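Local coordinates for protein STING-associated CdnE c-di-GMP synthase (Flavobacteriaceae, PDB 6WT8) that synthesises the cyclic dinucleotide c-di-GMP, the signal that probably activates a partner bacterial STING protein in CBASS anti-phage defence, at residues Cys267-Ile276 against Lys338-Glu349; Met256-Lys264 against Ile276-Cys285. One frame throughout, in Å; residues are numbered along the deposited sequence.

Contact 1: residues Cys267-Ile276 against Lys338-Glu349; sequences CPHIENKGSI and KKLIEIEFLSQE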
# COMPACT_ATOMS: atom_id res chain seq x y z
N CYS A 267 16.09 2.53 11.64
CA CYS A 267 16.12 3.10 12.99
C CYS A 267 16.23 2.00 14.06
O CYS A 267 15.32 1.17 14.18
CB CYS A 267 14.86 3.91 13.23
SG CYS A 267 14.83 4.67 14.88
N PRO A 268 17.29 1.98 14.87
CA PRO A 268 17.46 0.87 15.80
C PRO A 268 16.50 0.92 16.99
O PRO A 268 16.34 -0.10 17.68
CB PRO A 268 18.92 1.00 16.23
CG PRO A 268 19.20 2.48 16.09
CD PRO A 268 18.42 2.91 14.85
N HIS A 269 15.84 2.03 17.19
CA HIS A 269 14.89 2.21 18.28
C HIS A 269 13.48 1.75 17.93
O HIS A 269 12.62 1.79 18.82
CB HIS A 269 14.87 3.70 18.67
CG HIS A 269 16.23 4.24 18.99
ND1 HIS A 269 16.79 5.32 18.35
CD2 HIS A 269 17.13 3.82 19.91
CE1 HIS A 269 17.99 5.55 18.87
NE2 HIS A 269 18.21 4.66 19.82
N ILE A 270 13.23 1.32 16.70
CA ILE A 270 11.89 0.93 16.26
C ILE A 270 11.93 -0.53 15.80
O ILE A 270 12.72 -0.86 14.90
CB ILE A 270 11.39 1.87 15.14
CG1 ILE A 270 11.31 3.31 15.66
CG2 ILE A 270 9.97 1.42 14.65
CD1 ILE A 270 11.09 4.39 14.51
N GLU A 271 11.03 -1.35 16.35
CA GLU A 271 10.87 -2.73 15.89
C GLU A 271 10.31 -2.75 14.48
O GLU A 271 9.45 -1.94 14.14
CB GLU A 271 9.90 -3.47 16.80
CG GLU A 271 10.38 -3.51 18.23
CD GLU A 271 11.50 -4.51 18.40
OE1 GLU A 271 11.59 -5.45 17.57
OE2 GLU A 271 12.28 -4.37 19.36
N ASN A 272 10.77 -3.70 13.64
CA ASN A 272 10.27 -3.74 12.27
C ASN A 272 8.76 -3.95 12.23
O ASN A 272 8.07 -3.36 11.39
CB ASN A 272 10.97 -4.83 11.45
CG ASN A 272 10.53 -4.83 9.97
OD1 ASN A 272 10.31 -3.76 9.38
ND2 ASN A 272 10.38 -6.02 9.39
N LYS A 273 8.23 -4.77 13.11
CA LYS A 273 6.79 -5.03 13.04
C LYS A 273 6.14 -4.44 14.28
O LYS A 273 5.54 -5.13 15.11
CB LYS A 273 6.51 -6.53 12.87
CG LYS A 273 7.04 -7.10 11.55
CD LYS A 273 6.49 -6.37 10.32
CE LYS A 273 7.09 -6.98 9.03
NZ LYS A 273 6.49 -6.46 7.75
N GLY A 274 6.24 -3.12 14.39
CA GLY A 274 5.80 -2.44 15.56
C GLY A 274 4.43 -1.81 15.38
O GLY A 274 3.58 -2.35 14.67
N SER A 275 4.20 -0.71 16.10
CA SER A 275 2.90 -0.06 16.11
C SER A 275 2.64 0.77 14.86
O SER A 275 1.46 1.00 14.52
CB SER A 275 2.76 0.84 17.33
OG SER A 275 3.67 1.89 17.33
N ILE A 276 3.69 1.27 14.20
CA ILE A 276 3.54 2.04 12.97
C ILE A 276 4.01 1.15 11.84
O ILE A 276 5.17 0.72 11.83
CB ILE A 276 4.37 3.33 13.01
CG1 ILE A 276 3.73 4.35 13.99
CG2 ILE A 276 4.56 4.00 11.61
CD1 ILE A 276 2.40 4.95 13.55
N LYS A 338 1.63 4.23 22.07
CA LYS A 338 2.70 3.40 21.50
C LYS A 338 3.08 3.85 20.09
O LYS A 338 4.27 3.84 19.73
CB LYS A 338 2.26 1.94 21.50
CG LYS A 338 2.15 1.38 22.93
CD LYS A 338 1.63 -0.05 22.83
CE LYS A 338 1.45 -0.57 24.24
NZ LYS A 338 1.00 -2.01 24.24
N LYS A 339 2.10 4.26 19.29
CA LYS A 339 2.42 4.76 17.96
C LYS A 339 3.24 6.02 18.07
O LYS A 339 4.20 6.21 17.31
CB LYS A 339 1.10 5.03 17.20
CG LYS A 339 0.42 3.74 16.73
CD LYS A 339 -1.02 4.02 16.26
CE LYS A 339 -1.61 2.70 15.73
NZ LYS A 339 -3.12 2.78 15.48
N LEU A 340 2.89 6.89 19.03
CA LEU A 340 3.65 8.13 19.19
C LEU A 340 5.10 7.89 19.59
O LEU A 340 5.96 8.72 19.24
CB LEU A 340 2.96 9.04 20.19
CG LEU A 340 1.69 9.68 19.63
CD1 LEU A 340 1.03 10.56 20.72
CD2 LEU A 340 2.00 10.53 18.35
N ILE A 341 5.42 6.81 20.32
CA ILE A 341 6.83 6.53 20.59
C ILE A 341 7.56 6.37 19.26
O ILE A 341 8.66 6.90 19.05
CB ILE A 341 7.00 5.29 21.46
CG1 ILE A 341 6.43 5.61 22.86
CG2 ILE A 341 8.51 4.87 21.51
CD1 ILE A 341 6.79 7.10 23.38
N GLU A 342 6.99 5.57 18.35
CA GLU A 342 7.67 5.35 17.07
C GLU A 342 7.73 6.64 16.26
O GLU A 342 8.74 6.93 15.62
CB GLU A 342 6.96 4.22 16.32
CG GLU A 342 7.07 2.92 17.14
CD GLU A 342 6.65 1.67 16.40
OE1 GLU A 342 6.38 1.71 15.18
OE2 GLU A 342 6.56 0.61 17.09
N ILE A 343 6.65 7.43 16.27
CA ILE A 343 6.68 8.72 15.56
C ILE A 343 7.78 9.60 16.15
O ILE A 343 8.50 10.29 15.42
CB ILE A 343 5.31 9.43 15.64
CG1 ILE A 343 4.22 8.53 15.03
CG2 ILE A 343 5.33 10.83 14.97
CD1 ILE A 343 4.45 8.22 13.57
N GLU A 344 7.91 9.63 17.50
CA GLU A 344 8.97 10.43 18.12
C GLU A 344 10.37 9.96 17.68
O GLU A 344 11.25 10.79 17.39
CB GLU A 344 8.87 10.39 19.65
CG GLU A 344 7.66 11.12 20.18
CD GLU A 344 7.37 10.88 21.66
OE1 GLU A 344 8.28 10.43 22.41
OE2 GLU A 344 6.22 11.12 22.07
N PHE A 345 10.64 8.65 17.64
CA PHE A 345 11.95 8.20 17.15
C PHE A 345 12.14 8.56 15.70
O PHE A 345 13.26 8.94 15.28
CB PHE A 345 12.08 6.68 17.38
CG PHE A 345 12.41 6.31 18.80
CD1 PHE A 345 13.50 6.90 19.44
CD2 PHE A 345 11.65 5.37 19.48
CE1 PHE A 345 13.83 6.49 20.74
CE2 PHE A 345 12.00 4.97 20.78
CZ PHE A 345 13.05 5.57 21.41
N LEU A 346 11.09 8.46 14.88
CA LEU A 346 11.24 8.86 13.48
C LEU A 346 11.53 10.35 13.37
O LEU A 346 12.37 10.76 12.56
CB LEU A 346 9.95 8.57 12.69
CG LEU A 346 9.65 7.12 12.44
CD1 LEU A 346 8.31 7.05 11.69
CD2 LEU A 346 10.73 6.43 11.60
N SER A 347 10.86 11.18 14.17
CA SER A 347 11.11 12.62 14.09
C SER A 347 12.53 12.94 14.53
O SER A 347 13.17 13.84 13.95
CB SER A 347 10.06 13.35 14.90
OG SER A 347 10.34 13.22 16.27
N GLN A 348 13.08 12.20 15.50
CA GLN A 348 14.47 12.41 15.89
C GLN A 348 15.44 12.07 14.76
O GLN A 348 16.43 12.79 14.55
CB GLN A 348 14.75 11.56 17.13
CG GLN A 348 14.04 12.09 18.39
CD GLN A 348 14.13 11.13 19.64
OE1 GLN A 348 13.41 11.32 20.64
NE2 GLN A 348 15.00 10.13 19.56
N GLU A 349 15.15 11.02 13.98
CA GLU A 349 16.00 10.72 12.84
C GLU A 349 15.92 11.84 11.82
O GLU A 349 16.95 12.26 11.28
CB GLU A 349 15.59 9.41 12.13
CG GLU A 349 15.70 8.16 13.03
CD GLU A 349 17.13 7.82 13.39
OE1 GLU A 349 18.06 8.39 12.78
OE2 GLU A 349 17.33 7.05 14.36
O HOH W 1 15.62 7.96 16.62
O HOH W 2 7.20 -0.46 13.52
O HOH W 3 8.96 -0.28 18.01
O HOH W 4 5.31 0.51 19.27
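Loop 267-276, opened by a type I turn from Cys267 to Ile270, runs beside helix 338-349 and comes closest at Ser275 and Lys339, whose CA atoms are 5.2 Å apart. Glu342 carries the polar half. Its chain, extended beyond CG, brings the carboxylate under two successive amides: Ser275 N donates to Glu342 OE2 at 2.9 Å with an N-H...O angle of 160°, and Ile276 N to Glu342 OE1, also at 2.9 Å. Both donors stand above the carboxylate plane. Two waters extend the grip, one accepting from Gly274 N and lying within bonding distance of Glu342 OE1 and Glu271 O, the other joining Glu342 OE2 to Glu271 N. A glutamine in place of Glu342 would probably leave one of the Ser275 and Ile276 amides without its acceptor, since only one side-chain oxygen would remain.

The other half is apolar and aromatic. His269 lays CB over the centre of the Phe345 ring, 3.4 Å from its centroid, while the rings themselves are offset with little overlap, their planes 22° apart. Ile270 CG1 lies beside its own backbone N (chi1 -61°), and CD1 beyond it wedges against Leu346 CD2 (3.6 Å) and Phe345 CB. Farther on, Ile276 CD1 meets Ile343 CD1.

At the Cys267 end a water donates to Glu349 OE2 and Phe345 O and meets His269 ND1 weakly, bridging loop and helix; Glu349 also forms a salt bridge to Lys3. The Glu342 carboxylate thus serves as acceptor for backbone N-H groups of an irregular loop, and its negative charge is probably eased by these bonds and waters.

Contact 2: residues Met256-Lys264 against Ile276-Cys285; sequences MIRFLKNIK and IRSFHINAIC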
# COMPACT_ATOMS: atom_id res chain seq x y z
N MSE A 256 8.13 10.50 -0.55
CA MSE A 256 8.04 10.70 0.92
C MSE A 256 7.71 9.38 1.61
O MSE A 256 8.29 9.07 2.68
CB MSE A 256 7.00 11.76 1.32
CG MSE A 256 7.50 13.11 0.88
SE MSE A 256 6.39 14.59 1.67
CE MSE A 256 4.56 13.86 1.28
N ILE A 257 6.81 8.59 1.02
CA ILE A 257 6.44 7.32 1.67
C ILE A 257 7.66 6.40 1.76
O ILE A 257 7.94 5.79 2.82
CB ILE A 257 5.31 6.67 0.87
CG1 ILE A 257 4.02 7.45 1.15
CG2 ILE A 257 5.12 5.16 1.30
CD1 ILE A 257 2.84 7.08 0.25
N ARG A 258 8.36 6.23 0.62
CA ARG A 258 9.51 5.31 0.61
C ARG A 258 10.60 5.82 1.55
O ARG A 258 11.26 5.02 2.20
CB ARG A 258 10.02 5.15 -0.83
CG ARG A 258 8.98 4.39 -1.68
CD ARG A 258 9.55 3.99 -3.06
NE ARG A 258 9.79 5.20 -3.81
CZ ARG A 258 9.12 5.64 -4.88
NH1 ARG A 258 8.12 5.01 -5.54
NH2 ARG A 258 9.48 6.80 -5.36
N PHE A 259 10.82 7.14 1.58
CA PHE A 259 11.81 7.70 2.51
C PHE A 259 11.47 7.35 3.93
O PHE A 259 12.32 6.83 4.66
CB PHE A 259 11.86 9.22 2.32
CG PHE A 259 12.79 9.94 3.24
CD1 PHE A 259 14.13 9.75 3.16
CD2 PHE A 259 12.31 10.87 4.09
CE1 PHE A 259 15.03 10.44 4.02
CE2 PHE A 259 13.18 11.56 4.94
CZ PHE A 259 14.54 11.37 4.87
N LEU A 260 10.22 7.60 4.37
CA LEU A 260 9.92 7.32 5.78
C LEU A 260 10.02 5.82 6.09
O LEU A 260 10.43 5.42 7.18
CB LEU A 260 8.51 7.83 6.15
CG LEU A 260 8.26 9.28 6.48
CD1 LEU A 260 6.87 9.32 7.21
CD2 LEU A 260 9.36 9.86 7.39
N LYS A 261 9.61 4.96 5.13
CA LYS A 261 9.75 3.51 5.34
C LYS A 261 11.21 3.13 5.52
O LYS A 261 11.54 2.32 6.39
CB LYS A 261 9.13 2.75 4.17
CG LYS A 261 7.61 2.74 4.16
CD LYS A 261 7.18 1.83 3.00
CE LYS A 261 5.72 1.80 2.82
NZ LYS A 261 5.48 0.63 1.86
N ASN A 262 12.10 3.73 4.74
CA ASN A 262 13.53 3.42 4.88
C ASN A 262 14.04 3.92 6.22
O ASN A 262 14.86 3.25 6.86
CB ASN A 262 14.32 4.07 3.72
CG ASN A 262 14.43 3.12 2.50
OD1 ASN A 262 14.99 2.03 2.64
ND2 ASN A 262 13.87 3.49 1.35
N ILE A 263 13.68 5.15 6.61
CA ILE A 263 14.13 5.66 7.91
C ILE A 263 13.65 4.74 9.02
O ILE A 263 14.41 4.40 9.93
CB ILE A 263 13.61 7.09 8.15
CG1 ILE A 263 14.17 8.07 7.13
CG2 ILE A 263 13.89 7.59 9.58
CD1 ILE A 263 15.60 7.99 6.87
N LYS A 264 12.39 4.30 8.96
CA LYS A 264 11.90 3.41 10.02
C LYS A 264 12.70 2.10 10.05
O LYS A 264 13.05 1.56 11.14
CB LYS A 264 10.40 3.13 9.82
CG LYS A 264 9.81 2.49 11.09
CD LYS A 264 8.26 2.46 11.02
CE LYS A 264 7.76 1.44 10.00
NZ LYS A 264 7.70 0.02 10.58
N ILE A 276 3.69 1.27 14.20
CA ILE A 276 3.54 2.04 12.97
C ILE A 276 4.01 1.15 11.84
O ILE A 276 5.17 0.72 11.83
CB ILE A 276 4.37 3.33 13.01
CG1 ILE A 276 3.73 4.35 13.99
CG2 ILE A 276 4.56 4.00 11.61
CD1 ILE A 276 2.40 4.95 13.55
N ARG A 277 3.11 0.86 10.91
CA ARG A 277 3.38 -0.00 9.78
C ARG A 277 3.23 0.78 8.48
O ARG A 277 2.96 1.97 8.47
CB ARG A 277 2.43 -1.20 9.76
CG ARG A 277 2.35 -1.99 11.08
CD ARG A 277 3.52 -2.91 11.28
NE ARG A 277 3.24 -3.76 12.44
CZ ARG A 277 2.86 -5.04 12.38
NH1 ARG A 277 2.75 -5.66 11.21
NH2 ARG A 277 2.61 -5.69 13.51
N SER A 278 3.41 0.07 7.37
CA SER A 278 3.27 0.71 6.06
C SER A 278 1.94 1.46 5.93
O SER A 278 1.93 2.62 5.46
CB SER A 278 3.41 -0.37 4.99
OG SER A 278 3.25 0.18 3.71
N PHE A 279 0.84 0.84 6.38
CA PHE A 279 -0.49 1.45 6.34
C PHE A 279 -0.49 2.83 6.99
O PHE A 279 -1.09 3.78 6.45
CB PHE A 279 -1.40 0.41 7.06
CG PHE A 279 -2.80 0.84 7.40
CD1 PHE A 279 -3.85 0.44 6.54
CD2 PHE A 279 -3.08 1.56 8.53
CE1 PHE A 279 -5.17 0.79 6.82
CE2 PHE A 279 -4.40 1.88 8.85
CZ PHE A 279 -5.44 1.52 7.98
N HIS A 280 0.18 2.95 8.14
CA HIS A 280 0.18 4.22 8.86
C HIS A 280 1.07 5.22 8.18
O HIS A 280 0.73 6.42 8.16
CB HIS A 280 0.64 4.03 10.31
CG HIS A 280 -0.12 2.98 11.01
ND1 HIS A 280 0.29 1.66 11.02
CD2 HIS A 280 -1.30 3.01 11.70
CE1 HIS A 280 -0.59 0.94 11.71
NE2 HIS A 280 -1.54 1.74 12.17
N ILE A 281 2.23 4.79 7.66
CA ILE A 281 3.11 5.71 6.94
C ILE A 281 2.40 6.25 5.71
O ILE A 281 2.44 7.46 5.42
CB ILE A 281 4.43 5.00 6.57
CG1 ILE A 281 5.24 4.87 7.84
CG2 ILE A 281 5.22 5.87 5.56
CD1 ILE A 281 6.51 4.03 7.68
N ASN A 282 1.70 5.36 4.99
CA ASN A 282 0.95 5.81 3.81
C ASN A 282 -0.03 6.90 4.22
O ASN A 282 -0.15 7.92 3.55
CB ASN A 282 0.15 4.66 3.20
CG ASN A 282 0.99 3.60 2.53
OD1 ASN A 282 2.15 3.81 2.21
ND2 ASN A 282 0.37 2.40 2.32
N ALA A 283 -0.79 6.64 5.29
CA ALA A 283 -1.83 7.58 5.73
C ALA A 283 -1.25 8.92 6.20
O ALA A 283 -1.80 9.98 5.89
CB ALA A 283 -2.66 6.94 6.87
N ILE A 284 -0.12 8.88 6.92
CA ILE A 284 0.48 10.14 7.40
C ILE A 284 0.90 10.97 6.19
O ILE A 284 0.69 12.20 6.13
CB ILE A 284 1.67 9.83 8.32
CG1 ILE A 284 1.12 9.24 9.63
CG2 ILE A 284 2.56 11.10 8.51
CD1 ILE A 284 2.24 8.57 10.52
N CYS A 285 1.56 10.32 5.21
CA CYS A 285 2.03 11.10 4.05
C CYS A 285 0.88 11.58 3.19
O CYS A 285 0.90 12.72 2.70
CB CYS A 285 3.02 10.28 3.23
SG CYS A 285 4.57 9.95 4.11
O HOH W 5 3.08 1.55 0.94
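Ile281 is the knob of this helix pair, its side chain set in a hole formed by Ile257, Leu260, Lys261 and Lys264. Its two branches divide the work: CG2 faces Leu260 CB at 3.9 Å, whereas CD1, at the end of an extended arm, reaches the aliphatic parts of both lysines and lies 3.7 Å from Lys264 CE. A turn further on, Cys285 fills the next gap, with SG against Leu260 CD1 and CB against Ile257 CG1 (3.7 Å). Ile257 CG2 lies against Asn282 OD1, the two side chains crossing at about a right angle.

The lysines differ in shape. Lys264 is folded back at chi3 and chi4 (71° and 83°), which brings its ammonium to the loop just before the second helix: NZ donates to Ile276 O at 2.9 Å, tilted slightly out of the carbonyl plane. Lys261 stays extended beyond CG along the more open flank, where NZ lies 2.9 Å from Ser278 OG, gives a proton to a water that in turn donates to Asn282 OD1, and is bonded to Thr97 O as well. At the N-cap of helix 278-285, Arg277 N donates to His280 ND1 at 2.9 Å, a side-chain bond back to the N-cap N-H, as in one half of a capping box, that caps the start of the helix.

The axes of the two segments approach to 9.4 Å, with their directions 137° apart, antiparallel in sense but strongly inclined. Around the pair, helix 300-314 packs on Met256 and Leu260 through Leu305, helix 46-56 covers Phe259 and Ile263, and helix 336-360 touches Ile263 as well as His280, so it belongs to an all-helical part of the chain.

How the contacts relate
After the N-terminal helices and the strands of the sheet, the chain reaches helix 253-266, then the loop 267-276, then helix 278-287, and only after helix 300-314 comes to helix 336-360. Contact 2 closes the short hairpin between the first two of these helices; contact 1 seals its connecting loop against the late helix, a much longer closure spanning 61 residues. The segments alternate along the chain, so the contacts cross rather than nest. Ile276 belongs to both, its N-H turned to the late helix and its carbonyl to the early one. Leu346 also packs on Lys264, and Glu349 on Ile263, so three helices and one loop are joined continuously.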